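Local structure of beta-glucuronidase (Dictyoglomus thermophilum, 6XXW) at residues 40-44 and 67-71; 97-101 and 141-146; 151-156 and 168-174. The protein probably hydrolyses beta-D-glucuronides, as a beta-glucuronidase of glycosyl hydrolase family 2. All blocks are in the same frame, centred on the assembly; numbering follows the deposited sequence. Where two conformers were deposited one is given.

Interaction 1: 40-44 and 67-71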
# COMPACT_ATOMS: atom_id res chain seq x y z
N GLU A 40 -1.84 10.16 35.68
CA GLU A 40 -1.64 8.77 36.04
C GLU A 40 -2.94 8.01 35.79
O GLU A 40 -4.03 8.57 35.86
CB GLU A 40 -1.20 8.64 37.50
CG GLU A 40 0.25 9.09 37.70
CD GLU A 40 0.73 8.92 39.13
OE1 GLU A 40 0.58 9.86 39.92
OE2 GLU A 40 1.29 7.85 39.46
N PHE A 41 -2.81 6.71 35.50
CA PHE A 41 -3.93 5.92 34.98
C PHE A 41 -3.79 4.49 35.47
O PHE A 41 -2.69 3.94 35.49
CB PHE A 41 -3.94 5.99 33.44
CG PHE A 41 -4.96 5.08 32.76
CD1 PHE A 41 -4.70 3.73 32.54
CD2 PHE A 41 -6.13 5.61 32.25
CE1 PHE A 41 -5.63 2.91 31.89
CE2 PHE A 41 -7.06 4.79 31.59
CZ PHE A 41 -6.80 3.45 31.41
N ARG A 42 -4.91 3.89 35.87
CA ARG A 42 -4.91 2.49 36.26
C ARG A 42 -6.27 1.89 35.93
O ARG A 42 -7.24 2.62 35.67
CB ARG A 42 -4.61 2.31 37.75
CG ARG A 42 -5.63 2.97 38.66
CD ARG A 42 -5.26 2.86 40.14
NE ARG A 42 -6.34 3.41 40.96
CZ ARG A 42 -7.39 2.70 41.35
NH1 ARG A 42 -8.34 3.27 42.06
NH2 ARG A 42 -7.47 1.41 41.02
N THR A 43 -6.34 0.56 35.93
CA THR A 43 -7.60 -0.14 35.73
C THR A 43 -8.12 -0.65 37.07
O THR A 43 -7.44 -0.62 38.09
CB THR A 43 -7.45 -1.30 34.73
OG1 THR A 43 -6.50 -2.25 35.23
CG2 THR A 43 -6.99 -0.80 33.36
N GLU A 44 -9.36 -1.14 37.04
CA GLU A 44 -10.08 -1.48 38.26
C GLU A 44 -9.32 -2.49 39.11
O GLU A 44 -8.78 -3.47 38.60
CB GLU A 44 -11.47 -2.04 37.92
CG GLU A 44 -12.49 -1.88 39.03
CD GLU A 44 -13.91 -2.06 38.53
OE1 GLU A 44 -14.09 -2.65 37.43
OE2 GLU A 44 -14.84 -1.62 39.23
N LEU A 67 -5.54 -3.93 27.54
CA LEU A 67 -6.08 -2.59 27.77
C LEU A 67 -6.83 -2.08 26.54
O LEU A 67 -7.90 -1.48 26.67
CB LEU A 67 -4.96 -1.63 28.16
CG LEU A 67 -5.47 -0.22 28.43
CD1 LEU A 67 -6.49 -0.24 29.59
CD2 LEU A 67 -4.31 0.74 28.73
N ARG A 68 -6.28 -2.32 25.34
CA ARG A 68 -7.02 -1.98 24.12
C ARG A 68 -8.46 -2.48 24.17
O ARG A 68 -9.40 -1.76 23.84
CB ARG A 68 -6.29 -2.57 22.90
CG ARG A 68 -6.80 -2.03 21.57
CD ARG A 68 -6.36 -2.92 20.40
NE ARG A 68 -6.97 -4.25 20.46
CZ ARG A 68 -6.58 -5.30 19.73
NH1 ARG A 68 -5.57 -5.16 18.88
NH2 ARG A 68 -7.20 -6.46 19.84
N ASP A 69 -8.66 -3.72 24.59
CA ASP A 69 -9.96 -4.36 24.57
C ASP A 69 -10.61 -4.38 25.95
O ASP A 69 -11.55 -5.16 26.18
CB ASP A 69 -9.84 -5.78 24.03
CG ASP A 69 -9.32 -5.81 22.59
OD1 ASP A 69 -9.49 -4.79 21.87
OD2 ASP A 69 -8.73 -6.84 22.20
N TYR A 70 -10.14 -3.54 26.86
CA TYR A 70 -10.62 -3.54 28.23
C TYR A 70 -12.09 -3.13 28.30
O TYR A 70 -12.54 -2.27 27.55
CB TYR A 70 -9.77 -2.60 29.08
CG TYR A 70 -10.13 -2.54 30.54
CD1 TYR A 70 -9.68 -3.52 31.41
CD2 TYR A 70 -10.89 -1.50 31.06
CE1 TYR A 70 -9.99 -3.48 32.77
CE2 TYR A 70 -11.22 -1.45 32.42
CZ TYR A 70 -10.76 -2.45 33.26
OH TYR A 70 -11.06 -2.42 34.61
N VAL A 71 -12.84 -3.77 29.20
CA VAL A 71 -14.22 -3.40 29.49
C VAL A 71 -14.38 -3.32 31.00
O VAL A 71 -14.14 -4.31 31.70
CB VAL A 71 -15.25 -4.39 28.90
CG1 VAL A 71 -16.65 -3.99 29.33
CG2 VAL A 71 -15.18 -4.43 27.37

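Interaction 2: 97-101 and 141-146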
# COMPACT_ATOMS: atom_id res chain seq x y z
N ALA A 97 -15.76 15.51 28.12
CA ALA A 97 -16.43 14.27 27.75
C ALA A 97 -15.65 13.09 28.31
O ALA A 97 -14.42 13.10 28.31
CB ALA A 97 -16.58 14.12 26.23
N ALA A 98 -16.38 12.07 28.78
CA ALA A 98 -15.78 10.81 29.22
C ALA A 98 -16.75 9.67 28.91
O ALA A 98 -17.89 9.69 29.38
CB ALA A 98 -15.46 10.85 30.72
N ALA A 99 -16.32 8.69 28.12
CA ALA A 99 -17.21 7.64 27.62
C ALA A 99 -17.10 6.39 28.48
O ALA A 99 -16.04 5.77 28.52
CB ALA A 99 -16.87 7.32 26.16
N HIS A 100 -18.19 5.97 29.14
CA HIS A 100 -19.55 6.50 29.01
C HIS A 100 -20.18 6.92 30.35
O HIS A 100 -21.03 7.81 30.37
CB HIS A 100 -20.46 5.45 28.35
CG HIS A 100 -19.96 4.98 27.01
ND1 HIS A 100 -20.14 5.71 25.86
CD2 HIS A 100 -19.25 3.89 26.66
CE1 HIS A 100 -19.57 5.08 24.84
NE2 HIS A 100 -19.02 3.98 25.30
N PHE A 101 -19.81 6.25 31.44
CA PHE A 101 -20.21 6.62 32.80
C PHE A 101 -18.99 7.15 33.54
O PHE A 101 -17.89 6.60 33.40
CB PHE A 101 -20.78 5.43 33.57
CG PHE A 101 -21.89 4.71 32.87
CD1 PHE A 101 -23.22 5.00 33.16
CD2 PHE A 101 -21.62 3.71 31.95
CE1 PHE A 101 -24.25 4.32 32.52
CE2 PHE A 101 -22.64 3.03 31.31
CZ PHE A 101 -23.96 3.33 31.59
N VAL A 141 -13.88 6.31 34.90
CA VAL A 141 -14.61 6.21 33.64
C VAL A 141 -14.93 4.74 33.42
O VAL A 141 -14.05 3.89 33.55
CB VAL A 141 -13.80 6.77 32.45
CG1 VAL A 141 -14.61 6.66 31.17
CG2 VAL A 141 -13.36 8.23 32.71
N ASP A 142 -16.18 4.45 33.07
CA ASP A 142 -16.65 3.08 32.83
C ASP A 142 -17.16 3.02 31.40
O ASP A 142 -18.02 3.83 31.02
CB ASP A 142 -17.76 2.72 33.84
CG ASP A 142 -18.10 1.23 33.86
OD1 ASP A 142 -17.85 0.51 32.88
OD2 ASP A 142 -18.66 0.77 34.88
N ASN A 143 -16.62 2.10 30.60
CA ASN A 143 -17.02 1.98 29.20
C ASN A 143 -18.02 0.85 28.98
O ASN A 143 -18.32 0.51 27.83
CB ASN A 143 -15.79 1.78 28.30
CG ASN A 143 -15.04 0.51 28.59
OD1 ASN A 143 -15.34 -0.17 29.57
ND2 ASN A 143 -14.06 0.17 27.75
N THR A 144 -18.55 0.26 30.06
CA THR A 144 -19.52 -0.82 29.95
C THR A 144 -20.84 -0.27 29.41
O THR A 144 -21.46 0.59 30.04
CB THR A 144 -19.74 -1.46 31.32
OG1 THR A 144 -18.46 -1.83 31.86
CG2 THR A 144 -20.61 -2.70 31.19
N LEU A 145 -21.27 -0.76 28.26
CA LEU A 145 -22.54 -0.30 27.70
C LEU A 145 -23.71 -1.07 28.31
O LEU A 145 -23.57 -2.21 28.76
CB LEU A 145 -22.55 -0.46 26.18
CG LEU A 145 -21.46 0.32 25.43
CD1 LEU A 145 -21.25 -0.26 24.03
CD2 LEU A 145 -21.84 1.78 25.38
N THR A 146 -24.88 -0.42 28.32
CA THR A 146 -26.14 -1.04 28.71
C THR A 146 -27.22 -0.62 27.72
O THR A 146 -27.01 0.25 26.87
CB THR A 146 -26.58 -0.64 30.13
OG1 THR A 146 -27.03 0.71 30.10
CG2 THR A 146 -25.44 -0.79 31.12

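Interaction 3: 151-156 and 168-174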
# COMPACT_ATOMS: atom_id res chain seq x y z
N PRO A 151 -24.75 5.54 23.04
CA PRO A 151 -25.33 4.41 22.31
C PRO A 151 -25.37 3.14 23.16
O PRO A 151 -24.50 2.95 24.01
CB PRO A 151 -24.38 4.24 21.13
CG PRO A 151 -23.06 4.66 21.67
CD PRO A 151 -23.37 5.81 22.63
N PRO A 152 -26.35 2.28 22.91
CA PRO A 152 -26.55 1.09 23.74
C PRO A 152 -25.68 -0.10 23.34
O PRO A 152 -25.14 -0.19 22.23
CB PRO A 152 -28.03 0.77 23.52
CG PRO A 152 -28.25 1.16 22.08
CD PRO A 152 -27.44 2.45 21.92
N GLY A 153 -25.60 -1.03 24.27
CA GLY A 153 -24.91 -2.29 24.09
C GLY A 153 -25.18 -3.15 25.30
O GLY A 153 -25.97 -2.77 26.18
N GLU A 154 -24.51 -4.30 25.36
CA GLU A 154 -24.78 -5.24 26.43
C GLU A 154 -23.56 -6.13 26.66
O GLU A 154 -22.97 -6.64 25.71
CB GLU A 154 -26.01 -6.10 26.11
CG GLU A 154 -26.13 -6.52 24.66
CD GLU A 154 -27.40 -7.31 24.37
OE1 GLU A 154 -28.08 -7.73 25.33
OE2 GLU A 154 -27.70 -7.55 23.17
N LEU A 155 -23.19 -6.30 27.93
CA LEU A 155 -22.13 -7.22 28.28
C LEU A 155 -22.73 -8.61 28.40
O LEU A 155 -23.74 -8.79 29.09
CB LEU A 155 -21.47 -6.78 29.59
CG LEU A 155 -20.19 -7.51 30.03
CD1 LEU A 155 -19.08 -7.31 29.01
CD2 LEU A 155 -19.75 -7.02 31.41
N LYS A 156 -22.17 -9.57 27.69
CA LYS A 156 -22.72 -10.92 27.68
C LYS A 156 -21.68 -11.92 28.15
O LYS A 156 -20.50 -11.83 27.78
CB LYS A 156 -23.24 -11.31 26.31
CG LYS A 156 -24.49 -10.55 25.88
CD LYS A 156 -25.01 -11.10 24.56
CE LYS A 156 -26.24 -10.34 24.07
NZ LYS A 156 -26.80 -10.90 22.80
N LYS A 168 -16.13 -13.03 28.57
CA LYS A 168 -17.24 -12.11 28.40
C LYS A 168 -16.99 -11.23 27.18
O LYS A 168 -15.85 -11.01 26.79
CB LYS A 168 -17.47 -11.26 29.66
CG LYS A 168 -16.44 -10.17 29.91
CD LYS A 168 -16.58 -9.60 31.31
CE LYS A 168 -15.97 -8.20 31.41
NZ LYS A 168 -14.49 -8.24 31.24
N VAL A 169 -18.08 -10.78 26.56
CA VAL A 169 -17.99 -9.91 25.39
C VAL A 169 -18.92 -8.72 25.60
O VAL A 169 -20.00 -8.85 26.18
CB VAL A 169 -18.33 -10.64 24.07
CG1 VAL A 169 -17.38 -11.82 23.84
CG2 VAL A 169 -19.79 -11.11 24.05
N LEU A 170 -18.49 -7.54 25.16
CA LEU A 170 -19.37 -6.39 25.10
C LEU A 170 -19.94 -6.35 23.69
O LEU A 170 -19.22 -6.09 22.73
CB LEU A 170 -18.62 -5.10 25.42
CG LEU A 170 -19.48 -3.85 25.53
CD1 LEU A 170 -20.44 -3.96 26.71
CD2 LEU A 170 -18.59 -2.59 25.66
N ASN A 171 -21.22 -6.64 23.57
CA ASN A 171 -21.87 -6.59 22.27
C ASN A 171 -22.46 -5.20 22.05
O ASN A 171 -23.01 -4.59 22.97
CB ASN A 171 -22.97 -7.65 22.15
CG ASN A 171 -22.39 -9.05 21.95
OD1 ASN A 171 -21.30 -9.22 21.40
ND2 ASN A 171 -23.12 -10.05 22.40
N TYR A 172 -22.33 -4.72 20.82
CA TYR A 172 -22.93 -3.45 20.43
C TYR A 172 -23.05 -3.42 18.92
O TYR A 172 -22.32 -4.12 18.20
CB TYR A 172 -22.15 -2.25 20.96
CG TYR A 172 -20.67 -2.16 20.60
CD1 TYR A 172 -19.71 -2.79 21.38
CD2 TYR A 172 -20.24 -1.38 19.52
CE1 TYR A 172 -18.36 -2.68 21.09
CE2 TYR A 172 -18.87 -1.26 19.22
CZ TYR A 172 -17.93 -1.91 20.01
OH TYR A 172 -16.58 -1.82 19.75
N TYR A 173 -23.98 -2.61 18.43
CA TYR A 173 -24.47 -2.71 17.07
C TYR A 173 -24.31 -1.40 16.31
O TYR A 173 -24.88 -1.24 15.23
CB TYR A 173 -25.94 -3.18 17.09
CG TYR A 173 -26.05 -4.45 17.89
CD1 TYR A 173 -25.79 -5.68 17.31
CD2 TYR A 173 -26.34 -4.42 19.26
CE1 TYR A 173 -25.86 -6.85 18.05
CE2 TYR A 173 -26.41 -5.58 20.00
CZ TYR A 173 -26.17 -6.79 19.39
OH TYR A 173 -26.24 -7.95 20.13
N PHE A 174 -23.53 -0.47 16.85
CA PHE A 174 -23.12 0.70 16.10
C PHE A 174 -21.75 0.45 15.48
O PHE A 174 -20.93 -0.29 16.03
CB PHE A 174 -23.10 1.96 16.98
CG PHE A 174 -22.33 1.82 18.26
CD1 PHE A 174 -20.97 2.17 18.32
CD2 PHE A 174 -22.97 1.42 19.43
CE1 PHE A 174 -20.26 2.08 19.51
CE2 PHE A 174 -22.26 1.34 20.64
CZ PHE A 174 -20.91 1.67 20.69
O HOH W 1 -25.82 -1.04 19.71

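Interaction 1: 40-44 and 67-71
T43 lays its CG2 methyl on one face of the Y70 ring, 4.1 Å from the ring centroid and only 12° off the normal, a CH-pi contact over the middle of the ring. The F41 ring is met differently: L67 CD1 comes to its edge, near the ring plane, 4.0 Å from F41 CE1. That same leucine methyl also reaches T43 CG2, at 3.8 Å, and so joins the two strand residues. In T43 the methyl lies anti to the carbonyl carbon and OG1 takes the position between N and C (chi1 61°), which turns CG2 rather than the hydroxyl to the aromatic face. The contact sets the end of strand 32-43, in the N-terminal sugar-binding domain of this family 2 enzyme, a jelly-roll-like beta-sandwich as in its relatives, against the end of the short helix 65-68 and the loop after it. Y70 OH is hydrogen-bonded to the backbone O of R73 and lies 3.4 Å from E44 CB, while the E44 carboxylate forms a salt bridge with R73. With an alanine at Y70 the T43 methyl is likely to lose its aromatic platform and R73 O its phenol partner. Outside the two segments, F41 meets Y76 edge-to-face and also meets the F58 ring.

Interaction 2: 97-101 and 141-146
F101 starts its contact with 141-146 at CB, which lies 4.1 Å from D142 CB on the same face of the sheet. With CG anti to the carbonyl carbon (chi1 -53°), the ring reaches along the chain that follows D142: CD2 passes D142 O and T144 O, and CE2 comes to 3.0 Å from T144 O near the ring plane. T144 O is buried with no hydrogen-bond partner in the model; the edge of the F101 ring is what it faces. The backbone forms a classic beta bulge in which H100 and F101 both face D142. D142 O accepts from H100 N, which lies above the carbonyl plane, and from F101 N at 3.0 Å, in that plane; D142 N returns a bond to F101 O. A cis peptide precedes H100, whose ring carries L145 CD2 over one face, 3.8 Å from its centroid, and A99 CB over the other; its NE2 is hydrogen-bonded to N178 OD1. D142 OD1 accepts from T144 N, an Asx turn, and also from T144 OG1. The bulge lies where strand 90-99 gives way to strand 101-106 beside the end of strand 134-142, with strand 181-183 packed on A99 and V141, and strand 168-172 on L145.

Interaction 3: 151-156 and 168-174
E154 and N171 form a hydrogen-bonded pair of an antiparallel beta hairpin, strands 153-157 and 168-172; the segments 153-156 and 168-172 run at 163° to each other, nearly antiparallel. E154 N gives a bond to N171 O in the carbonyl plane, and N171 N answers to E154 O, tilted from that plane; each is 2.8 Å long. K156 and V169 make the next such pair, the bond from K156 N to V169 O being nearly straight, at 174° about the hydrogen. Between them L155 and L170 are a non-hydrogen-bonded pair on the other face, with L155 CD2 packed on the aliphatic stem of K168 (CD and CE). On the E154 face, the extended chain of K156 crosses N171 and carries CD to 3.1 Å from N171 ND2. In the conformer given, E154 OE2 forms a salt bridge with K156 NZ and takes a weak bond of 3.4 Å from Y173 OH, while OE1 accepts from W147 NE1. Beyond the paired strands, a water bridges P152 O and Y173 N. Through Y172 O and its ring the hairpin meets K558 of the TIM barrel domain, and Y172 CD2 presses on one face of the F174 ring. The opposite face receives P151 CG, 3.9 Å from the ring centroid, and P152 O lies at its edge.

In the fold
All three contacts fall within the sugar-binding domain of family 2. Interaction 2 is the buried one and interactions 1 and 3 are only partly buried. Interactions 1 and 2 both reach the large antiparallel sheet, but the first packs a helix and loop on a strand end through side chains, whereas the second ties strand ends together by backbone bonds. Interaction 3 is a separate two-strand hairpin, with backbone pairing along most of its length, charged and polar side chains (E154, K156, N171) on one face and leucines on the other. They join directly: N143 ND2 probably bonds Y70 O, linking interactions 1 and 2, and G153 N probably bonds T146 O, linking 2 and 3. V71 packs against L155 and L170.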